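Local atomic coordinates of tetratricopeptide repeat protein (Parabacteroides merdae ATCC 43184, PDB entry 4R7S), a protein that is of unknown function but, as a tetratricopeptide repeat protein built from stacked helical hairpins, probably offers a scaffold for binding partner proteins. Residues Y12-D16 with K17-V21; I178-E181 with G182-D185; L186-M190 with G191-R195; K219-L222 with A223-E226; F234-A237 with E238-Y242. All coordinates share one frame; numbering follows the deposited sequence.

Contact 1: residues Y12-D16 with K17-V21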
loop_
_atom_site.group_PDB
_atom_site.type_symbol
_atom_site.label_atom_id
_atom_site.label_comp_id
_atom_site.label_asym_id
_atom_site.label_seq_id
_atom_site.Cartn_x
_atom_site.Cartn_y
_atom_site.Cartn_z
ATOM N N TYR A 12 23.419 2.963 11.975
ATOM C CA TYR A 12 22.643 4.206 11.952
ATOM C C TYR A 12 23.238 5.212 10.956
ATOM O O TYR A 12 22.501 5.747 10.122
ATOM C CB TYR A 12 22.583 4.847 13.353
ATOM C CG TYR A 12 21.842 4.046 14.397
ATOM C CD1 TYR A 12 20.724 3.285 14.057
ATOM C CD2 TYR A 12 22.180 4.142 15.744
ATOM C CE1 TYR A 12 19.992 2.604 15.025
ATOM C CE2 TYR A 12 21.443 3.479 16.724
ATOM C CZ TYR A 12 20.357 2.702 16.357
ATOM O OH TYR A 12 19.639 2.026 17.305
ATOM N N ASP A 13 24.573 5.467 11.059
ATOM C CA ASP A 13 25.234 6.408 10.161
ATOM C C ASP A 13 25.096 5.942 8.701
ATOM O O ASP A 13 24.861 6.793 7.826
ATOM C CB ASP A 13 26.710 6.631 10.542
ATOM C CG ASP A 13 26.948 7.554 11.734
ATOM O OD1 ASP A 13 26.158 8.527 11.913
ATOM O OD2 ASP A 13 27.957 7.345 12.453
ATOM N N PHE A 14 25.183 4.605 8.437
ATOM C CA PHE A 14 25.028 4.055 7.075
ATOM C C PHE A 14 23.577 4.201 6.562
ATOM O O PHE A 14 23.362 4.393 5.356
ATOM C CB PHE A 14 25.450 2.583 6.997
ATOM C CG PHE A 14 26.928 2.279 6.929
ATOM C CD1 PHE A 14 27.750 2.923 6.001
ATOM C CD2 PHE A 14 27.485 1.275 7.718
ATOM C CE1 PHE A 14 29.118 2.627 5.926
ATOM C CE2 PHE A 14 28.857 0.987 7.653
ATOM C CZ PHE A 14 29.659 1.648 6.740
ATOM N N VAL A 15 22.588 4.094 7.468
ATOM C CA VAL A 15 21.189 4.281 7.103
ATOM C C VAL A 15 21.004 5.763 6.728
ATOM O O VAL A 15 20.355 6.074 5.727
ATOM C CB VAL A 15 20.237 3.830 8.244
ATOM C CG1 VAL A 15 18.831 4.422 8.082
ATOM C CG2 VAL A 15 20.169 2.312 8.340
ATOM N N ASP A 16 21.611 6.670 7.504
ATOM C CA ASP A 16 21.496 8.098 7.231
ATOM C C ASP A 16 22.156 8.462 5.885
ATOM O O ASP A 16 21.666 9.375 5.218
ATOM C CB ASP A 16 22.085 8.934 8.384
ATOM C CG ASP A 16 21.254 8.978 9.677
ATOM O OD1 ASP A 16 20.053 8.624 9.629
ATOM O OD2 ASP A 16 21.814 9.361 10.737
ATOM N N LYS A 17 23.209 7.714 5.459
ATOM C CA LYS A 17 23.879 7.960 4.180
ATOM C C LYS A 17 23.179 7.274 3.004
ATOM O O LYS A 17 23.612 7.480 1.878
ATOM C CB LYS A 17 25.346 7.492 4.218
ATOM C CG LYS A 17 26.270 8.377 5.020
ATOM C CD LYS A 17 27.714 7.907 4.895
ATOM C CE LYS A 17 28.647 8.387 5.994
ATOM N NZ LYS A 17 28.610 9.856 6.231
ATOM N N GLY A 18 22.158 6.442 3.264
ATOM C CA GLY A 18 21.461 5.644 2.254
ATOM C C GLY A 18 22.185 4.346 1.876
ATOM O O GLY A 18 21.777 3.645 0.951
ATOM N N ASP A 19 23.264 4.006 2.587
ATOM C CA ASP A 19 24.057 2.800 2.331
ATOM C C ASP A 19 23.428 1.610 3.076
ATOM O O ASP A 19 23.935 1.157 4.111
ATOM C CB ASP A 19 25.531 3.025 2.744
ATOM C CG ASP A 19 26.518 1.960 2.283
ATOM O OD1 ASP A 19 26.064 0.868 1.829
ATOM O OD2 ASP A 19 27.750 2.204 2.395
ATOM N N LEU A 20 22.330 1.102 2.523
ATOM C CA LEU A 20 21.603 -0.011 3.133
ATOM C C LEU A 20 22.403 -1.329 3.151
ATOM O O LEU A 20 22.185 -2.135 4.058
ATOM C CB LEU A 20 20.257 -0.226 2.447
ATOM C CG LEU A 20 19.373 1.014 2.316
ATOM C CD1 LEU A 20 18.074 0.685 1.596
ATOM C CD2 LEU A 20 19.124 1.690 3.672
ATOM N N VAL A 21 23.333 -1.534 2.190
ATOM C CA VAL A 21 24.138 -2.760 2.083
ATOM C C VAL A 21 25.067 -2.824 3.285
ATOM O O VAL A 21 25.116 -3.846 3.980
ATOM C CB VAL A 21 24.907 -2.838 0.717
ATOM C CG1 VAL A 21 25.981 -3.939 0.710
ATOM C CG2 VAL A 21 23.933 -3.025 -0.449
#

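Contact 2: residues I178-E181 with G182-D185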
loop_
_atom_site.group_PDB
_atom_site.type_symbol
_atom_site.label_atom_id
_atom_site.label_comp_id
_atom_site.label_asym_id
_atom_site.label_seq_id
_atom_site.Cartn_x
_atom_site.Cartn_y
_atom_site.Cartn_z
ATOM N N ILE A 178 -5.131 12.910 -6.377
ATOM C CA ILE A 178 -5.302 11.454 -6.240
ATOM C C ILE A 178 -6.778 11.055 -5.970
ATOM O O ILE A 178 -7.165 9.893 -6.152
ATOM C CB ILE A 178 -4.324 10.895 -5.161
ATOM C CG1 ILE A 178 -3.908 9.454 -5.450
ATOM C CG2 ILE A 178 -4.821 11.075 -3.732
ATOM C CD1 ILE A 178 -3.058 9.260 -6.760
ATOM N N LEU A 179 -7.589 12.024 -5.542
ATOM C CA LEU A 179 -9.013 11.803 -5.323
ATOM C C LEU A 179 -9.736 11.687 -6.672
ATOM O O LEU A 179 -10.674 10.908 -6.797
ATOM C CB LEU A 179 -9.623 12.933 -4.483
ATOM C CG LEU A 179 -9.125 13.109 -3.052
ATOM C CD1 LEU A 179 -9.683 14.384 -2.457
ATOM C CD2 LEU A 179 -9.495 11.916 -2.182
ATOM N N TYR A 180 -9.282 12.452 -7.680
ATOM C CA TYR A 180 -9.853 12.445 -9.029
ATOM C C TYR A 180 -9.578 11.110 -9.713
ATOM O O TYR A 180 -10.379 10.668 -10.527
ATOM C CB TYR A 180 -9.301 13.598 -9.866
ATOM C CG TYR A 180 -9.766 14.968 -9.440
ATOM C CD1 TYR A 180 -9.110 15.664 -8.430
ATOM C CD2 TYR A 180 -10.820 15.605 -10.093
ATOM C CE1 TYR A 180 -9.516 16.943 -8.044
ATOM C CE2 TYR A 180 -11.226 16.892 -9.728
ATOM C CZ TYR A 180 -10.574 17.555 -8.696
ATOM O OH TYR A 180 -10.964 18.819 -8.306
ATOM N N GLU A 181 -8.470 10.460 -9.345
ATOM C CA GLU A 181 -8.056 9.135 -9.821
ATOM C C GLU A 181 -9.006 8.055 -9.282
ATOM O O GLU A 181 -9.355 7.115 -10.009
ATOM C CB GLU A 181 -6.606 8.829 -9.415
ATOM C CG GLU A 181 -5.574 9.665 -10.167
ATOM C CD GLU A 181 -4.198 9.047 -10.359
ATOM O OE1 GLU A 181 -4.010 7.866 -9.978
ATOM O OE2 GLU A 181 -3.310 9.740 -10.909
ATOM N N GLY A 182 -9.425 8.218 -8.034
ATOM C CA GLY A 182 -10.374 7.322 -7.380
ATOM C C GLY A 182 -11.765 7.492 -7.966
ATOM O O GLY A 182 -12.423 6.511 -8.322
ATOM N N ARG A 183 -12.196 8.755 -8.124
ATOM C CA ARG A 183 -13.496 9.064 -8.706
ATOM C C ARG A 183 -13.555 8.605 -10.161
ATOM O O ARG A 183 -14.590 8.051 -10.556
ATOM C CB ARG A 183 -13.851 10.562 -8.586
ATOM C CG ARG A 183 -15.320 10.805 -8.888
ATOM C CD ARG A 183 -15.775 12.194 -8.520
ATOM N NE ARG A 183 -15.189 13.172 -9.417
ATOM C CZ ARG A 183 -15.351 14.477 -9.291
ATOM N NH1 ARG A 183 -16.103 14.964 -8.315
ATOM N NH2 ARG A 183 -14.779 15.308 -10.150
ATOM N N ALA A 184 -12.471 8.833 -10.959
ATOM C CA ALA A 184 -12.436 8.388 -12.363
ATOM C C ALA A 184 -12.631 6.864 -12.446
ATOM O O ALA A 184 -13.389 6.393 -13.285
ATOM C CB ALA A 184 -11.126 8.788 -13.042
ATOM N N ASP A 185 -11.990 6.110 -11.541
ATOM C CA ASP A 185 -12.086 4.651 -11.505
ATOM C C ASP A 185 -13.513 4.232 -11.207
ATOM O O ASP A 185 -13.991 3.246 -11.781
ATOM C CB ASP A 185 -11.105 4.036 -10.486
ATOM C CG ASP A 185 -10.967 2.529 -10.643
ATOM O OD1 ASP A 185 -10.500 2.086 -11.716
ATOM O OD2 ASP A 185 -11.379 1.790 -9.713
#

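Contact 3: residues L186-M190 with G191-R195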
loop_
_atom_site.group_PDB
_atom_site.type_symbol
_atom_site.label_atom_id
_atom_site.label_comp_id
_atom_site.label_asym_id
_atom_site.label_seq_id
_atom_site.Cartn_x
_atom_site.Cartn_y
_atom_site.Cartn_z
ATOM N N LEU A 186 -14.192 4.983 -10.330
ATOM C CA LEU A 186 -15.593 4.734 -9.999
ATOM C C LEU A 186 -16.461 4.965 -11.229
ATOM O O LEU A 186 -17.327 4.139 -11.525
ATOM C CB LEU A 186 -16.073 5.641 -8.846
ATOM C CG LEU A 186 -17.591 5.776 -8.705
ATOM C CD1 LEU A 186 -18.210 4.515 -8.147
ATOM C CD2 LEU A 186 -17.919 6.906 -7.826
ATOM N N TYR A 187 -16.217 6.078 -11.953
ATOM C CA TYR A 187 -16.986 6.397 -13.150
ATOM C C TYR A 187 -16.792 5.326 -14.234
ATOM O O TYR A 187 -17.770 4.919 -14.864
ATOM C CB TYR A 187 -16.643 7.787 -13.665
ATOM C CG TYR A 187 -17.201 8.909 -12.810
ATOM C CD1 TYR A 187 -18.462 8.804 -12.218
ATOM C CD2 TYR A 187 -16.519 10.116 -12.679
ATOM C CE1 TYR A 187 -19.003 9.855 -11.470
ATOM C CE2 TYR A 187 -17.054 11.178 -11.941
ATOM C CZ TYR A 187 -18.290 11.038 -11.327
ATOM O OH TYR A 187 -18.820 12.081 -10.605
ATOM N N PHE A 188 -15.570 4.805 -14.376
ATOM C CA PHE A 188 -15.313 3.752 -15.350
ATOM C C PHE A 188 -16.083 2.501 -14.958
ATOM O O PHE A 188 -16.769 1.937 -15.808
ATOM C CB PHE A 188 -13.824 3.462 -15.485
ATOM C CG PHE A 188 -13.497 2.253 -16.330
ATOM C CD1 PHE A 188 -13.509 2.329 -17.713
ATOM C CD2 PHE A 188 -13.099 1.056 -15.738
ATOM C CE1 PHE A 188 -13.157 1.225 -18.496
ATOM C CE2 PHE A 188 -12.774 -0.053 -16.517
ATOM C CZ PHE A 188 -12.801 0.040 -17.893
HETATM N N MSE A 189 -16.022 2.097 -13.668
HETATM C CA MSE A 189 -16.759 0.919 -13.208
HETATM C C MSE A 189 -18.273 1.097 -13.335
HETATM O O MSE A 189 -19.006 0.115 -13.282
HETATM C CB MSE A 189 -16.410 0.576 -11.772
HETATM C CG MSE A 189 -15.035 -0.007 -11.631
HETATM SE SE MSE A 189 -14.705 -0.578 -9.799
HETATM C CE MSE A 189 -16.061 -2.119 -9.677
HETATM N N MSE A 190 -18.731 2.333 -13.480
HETATM C CA MSE A 190 -20.145 2.674 -13.611
HETATM C C MSE A 190 -20.608 2.678 -15.070
HETATM O O MSE A 190 -21.811 2.828 -15.308
HETATM C CB MSE A 190 -20.410 4.079 -13.011
HETATM C CG MSE A 190 -20.509 4.092 -11.519
HETATM SE SE MSE A 190 -20.831 5.898 -10.886
HETATM C CE MSE A 190 -22.802 5.950 -11.184
ATOM N N GLY A 191 -19.656 2.602 -16.014
ATOM C CA GLY A 191 -19.888 2.664 -17.458
ATOM C C GLY A 191 -19.914 4.091 -17.972
ATOM O O GLY A 191 -20.237 4.328 -19.137
ATOM N N LYS A 192 -19.591 5.056 -17.105
ATOM C CA LYS A 192 -19.586 6.483 -17.394
ATOM C C LYS A 192 -18.193 6.918 -17.872
ATOM O O LYS A 192 -17.491 7.704 -17.213
ATOM C CB LYS A 192 -20.033 7.268 -16.157
ATOM C CG LYS A 192 -21.493 7.038 -15.754
ATOM C CD LYS A 192 -21.954 8.179 -14.806
ATOM C CE LYS A 192 -23.401 8.082 -14.357
ATOM N NZ LYS A 192 -24.380 8.353 -15.455
ATOM N N ASN A 193 -17.805 6.407 -19.043
ATOM C CA ASN A 193 -16.487 6.633 -19.621
ATOM C C ASN A 193 -16.209 8.097 -19.971
ATOM O O ASN A 193 -15.128 8.569 -19.663
ATOM C CB ASN A 193 -16.289 5.745 -20.836
ATOM C CG ASN A 193 -16.222 4.254 -20.538
ATOM O OD1 ASN A 193 -16.143 3.784 -19.390
ATOM N ND2 ASN A 193 -16.210 3.464 -21.594
ATOM N N ALA A 194 -17.142 8.819 -20.589
ATOM C CA ALA A 194 -16.856 10.211 -20.921
ATOM C C ALA A 194 -16.649 11.034 -19.643
ATOM O O ALA A 194 -15.699 11.824 -19.592
ATOM C CB ALA A 194 -17.960 10.809 -21.787
ATOM N N ARG A 195 -17.486 10.791 -18.594
ATOM C CA ARG A 195 -17.354 11.479 -17.298
ATOM C C ARG A 195 -15.995 11.159 -16.640
ATOM O O ARG A 195 -15.363 12.066 -16.085
ATOM C CB ARG A 195 -18.500 11.141 -16.330
ATOM C CG ARG A 195 -18.574 12.168 -15.183
ATOM C CD ARG A 195 -19.897 12.142 -14.457
ATOM N NE ARG A 195 -19.948 13.162 -13.412
ATOM C CZ ARG A 195 -20.489 14.372 -13.545
ATOM N NH1 ARG A 195 -21.055 14.736 -14.696
ATOM N NH2 ARG A 195 -20.486 15.220 -12.527
#

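Contact 4: residues K219-L222 with A223-E226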
loop_
_atom_site.group_PDB
_atom_site.type_symbol
_atom_site.label_atom_id
_atom_site.label_comp_id
_atom_site.label_asym_id
_atom_site.label_seq_id
_atom_site.Cartn_x
_atom_site.Cartn_y
_atom_site.Cartn_z
ATOM N N LYS A 219 -7.732 1.678 -21.023
ATOM C CA LYS A 219 -8.922 0.843 -21.016
ATOM C C LYS A 219 -10.103 1.578 -21.625
ATOM O O LYS A 219 -10.908 0.959 -22.343
ATOM C CB LYS A 219 -9.239 0.392 -19.604
ATOM C CG LYS A 219 -8.465 -0.839 -19.171
ATOM C CD LYS A 219 -9.101 -1.385 -17.919
ATOM C CE LYS A 219 -8.207 -2.310 -17.139
ATOM N NZ LYS A 219 -8.465 -2.181 -15.677
ATOM N N ILE A 220 -10.186 2.906 -21.384
ATOM C CA ILE A 220 -11.261 3.738 -21.937
ATOM C C ILE A 220 -11.007 3.908 -23.415
ATOM O O ILE A 220 -11.918 3.657 -24.211
ATOM C CB ILE A 220 -11.423 5.086 -21.194
ATOM C CG1 ILE A 220 -12.106 4.860 -19.823
ATOM C CG2 ILE A 220 -12.199 6.091 -22.045
ATOM C CD1 ILE A 220 -11.748 5.895 -18.748
ATOM N N LYS A 221 -9.750 4.238 -23.796
ATOM C CA LYS A 221 -9.360 4.360 -25.205
ATOM C C LYS A 221 -9.722 3.064 -25.944
ATOM O O LYS A 221 -10.297 3.151 -27.039
ATOM C CB LYS A 221 -7.876 4.693 -25.336
ATOM C CG LYS A 221 -7.608 6.157 -25.074
ATOM C CD LYS A 221 -6.129 6.441 -25.051
ATOM C CE LYS A 221 -5.878 7.927 -24.949
ATOM N NZ LYS A 221 -4.484 8.207 -24.503
ATOM N N LEU A 222 -9.489 1.875 -25.311
ATOM C CA LEU A 222 -9.897 0.584 -25.864
ATOM C C LEU A 222 -11.406 0.580 -26.181
ATOM O O LEU A 222 -11.793 0.276 -27.318
ATOM C CB LEU A 222 -9.595 -0.568 -24.896
ATOM C CG LEU A 222 -8.419 -1.488 -25.140
ATOM C CD1 LEU A 222 -8.465 -2.642 -24.152
ATOM C CD2 LEU A 222 -8.398 -2.055 -26.560
ATOM N N ALA A 223 -12.247 0.942 -25.181
ATOM C CA ALA A 223 -13.711 0.993 -25.313
ATOM C C ALA A 223 -14.156 1.986 -26.401
ATOM O O ALA A 223 -15.201 1.777 -27.026
ATOM C CB ALA A 223 -14.350 1.364 -23.977
ATOM N N GLN A 224 -13.357 3.049 -26.635
ATOM C CA GLN A 224 -13.626 4.073 -27.651
ATOM C C GLN A 224 -13.111 3.622 -29.042
ATOM O O GLN A 224 -13.113 4.413 -29.990
ATOM C CB GLN A 224 -13.001 5.414 -27.240
ATOM C CG GLN A 224 -13.652 6.052 -26.012
ATOM C CD GLN A 224 -12.898 7.257 -25.470
ATOM O OE1 GLN A 224 -11.707 7.478 -25.750
ATOM N NE2 GLN A 224 -13.583 8.059 -24.657
ATOM N N TYR A 225 -12.724 2.333 -29.167
ATOM C CA TYR A 225 -12.222 1.681 -30.390
ATOM C C TYR A 225 -10.965 2.410 -30.926
ATOM O O TYR A 225 -10.831 2.606 -32.127
ATOM C CB TYR A 225 -13.333 1.552 -31.483
ATOM C CG TYR A 225 -14.679 1.078 -30.959
ATOM C CD1 TYR A 225 -14.909 -0.270 -30.683
ATOM C CD2 TYR A 225 -15.715 1.982 -30.716
ATOM C CE1 TYR A 225 -16.135 -0.706 -30.171
ATOM C CE2 TYR A 225 -16.945 1.558 -30.203
ATOM C CZ TYR A 225 -17.152 0.211 -29.934
ATOM O OH TYR A 225 -18.363 -0.215 -29.428
ATOM N N GLU A 226 -10.047 2.795 -30.018
ATOM C CA GLU A 226 -8.782 3.489 -30.297
ATOM C C GLU A 226 -7.644 2.676 -29.710
ATOM O O GLU A 226 -6.989 3.095 -28.743
ATOM C CB GLU A 226 -8.795 4.906 -29.712
ATOM C CG GLU A 226 -9.755 5.855 -30.391
ATOM C CD GLU A 226 -9.494 7.285 -29.975
ATOM O OE1 GLU A 226 -9.837 7.649 -28.826
ATOM O OE2 GLU A 226 -8.889 8.029 -30.781
#

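Contact 5: residues F234-A237 with E238-Y242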
loop_
_atom_site.group_PDB
_atom_site.type_symbol
_atom_site.label_atom_id
_atom_site.label_comp_id
_atom_site.label_asym_id
_atom_site.label_seq_id
_atom_site.Cartn_x
_atom_site.Cartn_y
_atom_site.Cartn_z
ATOM N N PHE A 234 -0.840 1.788 -22.312
ATOM C CA PHE A 234 -0.459 0.541 -21.635
ATOM C C PHE A 234 1.060 0.408 -21.569
ATOM O O PHE A 234 1.582 0.064 -20.501
ATOM C CB PHE A 234 -1.084 -0.689 -22.308
ATOM C CG PHE A 234 -2.598 -0.779 -22.259
ATOM C CD1 PHE A 234 -3.308 -0.321 -21.147
ATOM C CD2 PHE A 234 -3.308 -1.350 -23.305
ATOM C CE1 PHE A 234 -4.704 -0.402 -21.102
ATOM C CE2 PHE A 234 -4.704 -1.428 -23.262
ATOM C CZ PHE A 234 -5.395 -0.948 -22.162
ATOM N N LYS A 235 1.779 0.761 -22.672
ATOM C CA LYS A 235 3.250 0.734 -22.690
ATOM C C LYS A 235 3.826 1.693 -21.647
ATOM O O LYS A 235 4.711 1.307 -20.875
ATOM C CB LYS A 235 3.796 1.073 -24.079
ATOM C CG LYS A 235 3.970 -0.152 -24.962
ATOM C CD LYS A 235 3.705 0.176 -26.416
ATOM C CE LYS A 235 3.992 -0.990 -27.343
ATOM N NZ LYS A 235 5.454 -1.227 -27.536
ATOM N N LYS A 236 3.259 2.911 -21.572
ATOM C CA LYS A 236 3.676 3.927 -20.612
ATOM C C LYS A 236 3.497 3.424 -19.146
ATOM O O LYS A 236 4.423 3.580 -18.337
ATOM C CB LYS A 236 2.931 5.248 -20.860
ATOM C CG LYS A 236 3.314 6.384 -19.889
ATOM C CD LYS A 236 4.754 6.861 -19.999
ATOM C CE LYS A 236 5.143 7.715 -18.814
ATOM N NZ LYS A 236 6.552 8.169 -18.920
ATOM N N ALA A 237 2.340 2.795 -18.831
ATOM C CA ALA A 237 2.068 2.217 -17.507
ATOM C C ALA A 237 3.065 1.070 -17.187
ATOM O O ALA A 237 3.494 0.944 -16.040
ATOM C CB ALA A 237 0.630 1.709 -17.430
ATOM N N GLU A 238 3.450 0.264 -18.202
ATOM C CA GLU A 238 4.424 -0.823 -18.024
ATOM C C GLU A 238 5.792 -0.227 -17.621
ATOM O O GLU A 238 6.395 -0.660 -16.621
ATOM C CB GLU A 238 4.534 -1.669 -19.303
ATOM C CG GLU A 238 5.539 -2.806 -19.221
ATOM C CD GLU A 238 5.547 -3.777 -20.387
ATOM O OE1 GLU A 238 5.280 -3.358 -21.542
ATOM O OE2 GLU A 238 5.858 -4.966 -20.141
ATOM N N SER A 239 6.227 0.824 -18.363
ATOM C CA SER A 239 7.467 1.552 -18.108
ATOM C C SER A 239 7.471 2.178 -16.700
ATOM O O SER A 239 8.526 2.604 -16.228
ATOM C CB SER A 239 7.675 2.633 -19.165
ATOM O OG SER A 239 6.989 3.834 -18.848
HETATM N N MSE A 240 6.285 2.233 -16.043
HETATM C CA MSE A 240 6.098 2.811 -14.712
HETATM C C MSE A 240 5.952 1.733 -13.617
HETATM O O MSE A 240 5.730 2.065 -12.442
HETATM C CB MSE A 240 4.889 3.754 -14.725
HETATM C CG MSE A 240 5.190 5.051 -15.452
HETATM SE SE MSE A 240 3.644 6.197 -15.645
HETATM C CE MSE A 240 3.565 6.866 -13.778
ATOM N N GLY A 241 6.099 0.464 -14.007
ATOM C CA GLY A 241 6.045 -0.661 -13.080
ATOM C C GLY A 241 4.693 -1.285 -12.793
ATOM O O GLY A 241 4.548 -1.956 -11.765
ATOM N N TYR A 242 3.703 -1.119 -13.700
ATOM C CA TYR A 242 2.393 -1.765 -13.543
ATOM C C TYR A 242 2.554 -3.261 -13.782
ATOM O O TYR A 242 3.370 -3.628 -14.634
ATOM C CB TYR A 242 1.364 -1.171 -14.532
ATOM C CG TYR A 242 -0.068 -1.589 -14.261
ATOM C CD1 TYR A 242 -0.890 -0.838 -13.420
ATOM C CD2 TYR A 242 -0.606 -2.729 -14.850
ATOM C CE1 TYR A 242 -2.206 -1.228 -13.156
ATOM C CE2 TYR A 242 -1.922 -3.119 -14.604
ATOM C CZ TYR A 242 -2.720 -2.364 -13.758
ATOM O OH TYR A 242 -4.019 -2.747 -13.520
HETATM O O HOH W 1 6.969 -0.408 -21.962
#

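Contact 1: residues Y12-D16 with K17-V21
Phe14 and Asp19 carry the side-chain part of this contact, standing side by side and pointing the same way. OD2 of Asp19 approaches the ring obliquely, 3.7 Å from CD1 of Phe14, with the carboxylate plane turned 68° from that of the ring. CG of Asp19 lies opposite its own backbone N (chi1 -168°), a torsion that lets OD1 accept a hydrogen bond from Ser22 N at the start of the next helix. Among the aliphatic groups, CG of Lys17 rests 3.5 Å from Asp13 O before the chain bends and its end leads away. The backbone supplies the remaining grip. Lys17 N still makes a helical bond to Asp13 O at 3.0 Å, whereas Asp19 N reaches back five residues to Phe14 O at 2.8 Å. Gly18 N meets Val15 O at 3.1 Å, coming from above the carbonyl plane. Beyond the turn, Phe14 packs on Ala23 and Ser26 of helix 20-33, and Val15 on Ile50 of helix 40-52. The positive phi of Gly18 (81°) suits glycine and completes a Schellman motif, followed at once by the Asp19 N-cap: a tight connection between helices 2-16 and 20-33 in a tetratricopeptide repeat fold.

Contact 2: residues I178-E181 with G182-D185
The ring of Tyr180 and the guanidinium of Arg183 meet obliquely, their planes 82° apart, too steep for a parallel stack. The touch is made by NH2 of Arg183, which comes to 3.9 Å from CE2 of Tyr180 and lies almost as near to CD2. The tyrosine ring also meets that of Trp177. Both side chains, Tyr180 and Arg183, leave the same flank of helix 178-189, one of the regular alpha helices of this tetratricopeptide repeat protein, and run side by side in the same direction. Their torsions differ: CG of Tyr180 stands beside the backbone N (chi1 -70°), while the chain of Arg183 starts opposite its N and then bends at chi3 (70°), which turns the guanidinium back alongside the ring. What fixes the polar ends lies on neighbouring helices and loops: Arg183 forms a salt bridge with Asp199 and a hydrogen bond with Asn167, and Tyr180 OH bonds to Pro174 O. On other flanks Glu181 reaches Thr210, and Asp185 pairs with Lys154.

The backbone illustrates the i to i+4 pattern. Arg183 N points to Leu179 O at 3.0 Å in a nearly straight bond, and Ala184 N lies 2.8 Å from Tyr180 O. At the first step, Gly182 N to Ile178 O is weak and long, at 3.4 Å. Gly182 has no side chain to add to the packing, but Ala184 does: its methyl faces Ile200 and Leu216 of two other helices. That same CB sits 3.2 Å from Tyr180 O, the oxygen that accepts the bond from Ala184 N.

Contact 3: residues L186-M190 with G191-R195
Tyr187 and Arg195 form the tight part of this contact. CD of Arg195 lies over one face of the Tyr187 ring, 3.9 Å from its centroid, a CH-pi contact. The arginine chain, extended from CG to NE (chi3 -178°), runs across the ring towards its hydroxyl, where NE makes a straight but weak hydrogen bond to Tyr187 OH at 3.2 Å. The guanidinium stands perpendicular to the ring and meets the hydroxyl with its edge. Tyr187 OH also bonds to Glu163. A leucine in place of Tyr187 would probably leave Arg195 without its ring face and Glu163 without this hydroxyl partner. Elsewhere, Asn193 OD1 touches Phe188 CD1 at 3.4 Å.

The exposed side is looser. Selenomethionine Met190 meets Lys192 through the terminal methyl, CE of Met190 lying 3.9 Å from CE of Lys192, before the lysine amino group leads away. Between them runs the Schellman turn at Gly191, whose phi is positive: Lys192 N bonds to Tyr187 O at 2.9 Å, and Gly191 N to Phe188 O at 3.0 Å. The turn joins helix 178-189 to helix 193-206, with Leu186 and Met190 against helix 159-172 and Phe188 against helix 211-223.

Contact 4: residues K219-L222 with A223-E226
Gln224 folds back along Ile220 where helix 211-223 ends in a Schellman motif. Its CB lies 3.5 Å from Lys221 O, and CG is equally close to Ile220 O. With CG beside the backbone N (chi1 -67°) and the chain extended beyond it, the amide runs alongside the isoleucine: CD sits 3.7 Å from Ile220 CG2. At the tip the two branches divide. OE1 comes to 3.9 Å from Lys221 CA, while NE2 touches the Ile220 CG2 methyl at 3.6 Å, a van der Waals contact of a polar group with an aliphatic one.

The helix end itself is closed by the backbone. Glu226 N reaches back to Lys221 O at 3.0 Å, and inside that bond Tyr225 N meets Leu222 O at 2.9 Å from above the carbonyl plane. Tyr225 takes the positive phi that such an ending needs, although it is not a glycine. Away from the turn, Ile220 packs on Ala196 and Ile200, Lys221 forms a salt bridge with Asp233, and Glu226 forms one with Arg229. The tyrosine ring folds over the preceding backbone, placing Ala223 O 3.6 Å above the plane of the Tyr225 ring, over its centre.

Contact 5: residues F234-A237 with E238-Y242
Ala237 O takes two hydrogen bonds, from Met240 N and from Tyr242 N, which arrive from opposite faces of its carbonyl plane. The two are equal in length, each donor nitrogen standing 3.1 Å from Ala237 O, but Met240 N sits well above the plane whereas Tyr242 N is only tilted from it. One residue earlier, Lys236 O is engaged by a side chain: Ser239 OG donates to it at 2.6 Å. The hydroxyl occupies the position between its own backbone N and carbonyl carbon (chi1 85°), which turns it back over the last helical turn. Lys235 O is likewise doubly used, by Ser239 N at 3.0 Å and by a water that donates to it at the same distance of 3.0 Å. That water also gives a weak bond to Glu238 OE1. Glu238 N in turn bonds to Phe234 O in the ordinary helical way.

Tyr242 N to Ala237 O, with Gly241 N to Glu238 O (2.9 Å) inside it, makes the end of helix 227-238 a Schellman motif, with Gly241 as the residue of positive phi (89°). At these angles a CB would jam against the preceding carbonyl oxygen, a strain that glycine avoids. The inner bond also closes a type I turn from Glu238 to Gly241.

Apolar groups add little within the turn itself. Selenomethionine Met240 crosses Lys236, SE lying 3.8 Å from CE of the lysine. The CB atoms of Ala237 and Tyr242 meet at 4.2 Å, and both residues pack on Val215 of helix 211-223.

In the fold
From the N terminus, contact 1 closes the turn between helices 2-16 and 20-33, apart from the others, the nearest centre, that of contact 5, being about 31 Å away. Contact 2 lies wholly within helix 178-189, and contact 3 follows it directly, turning the chain into helix 193-206. Contact 4 ends helix 211-223, and contact 5 ends helix 227-238 ahead of helix 244-252. All five are in series; none nests in or crosses another. Packing ties the later ones together: Phe188 of contact 3 on Ile220 of contact 4 links helix 178-189 to helix 211-223, skipping one helix, while Asn193 with Ala223 and Leu222 with Phe234 join helices that follow one another in the chain.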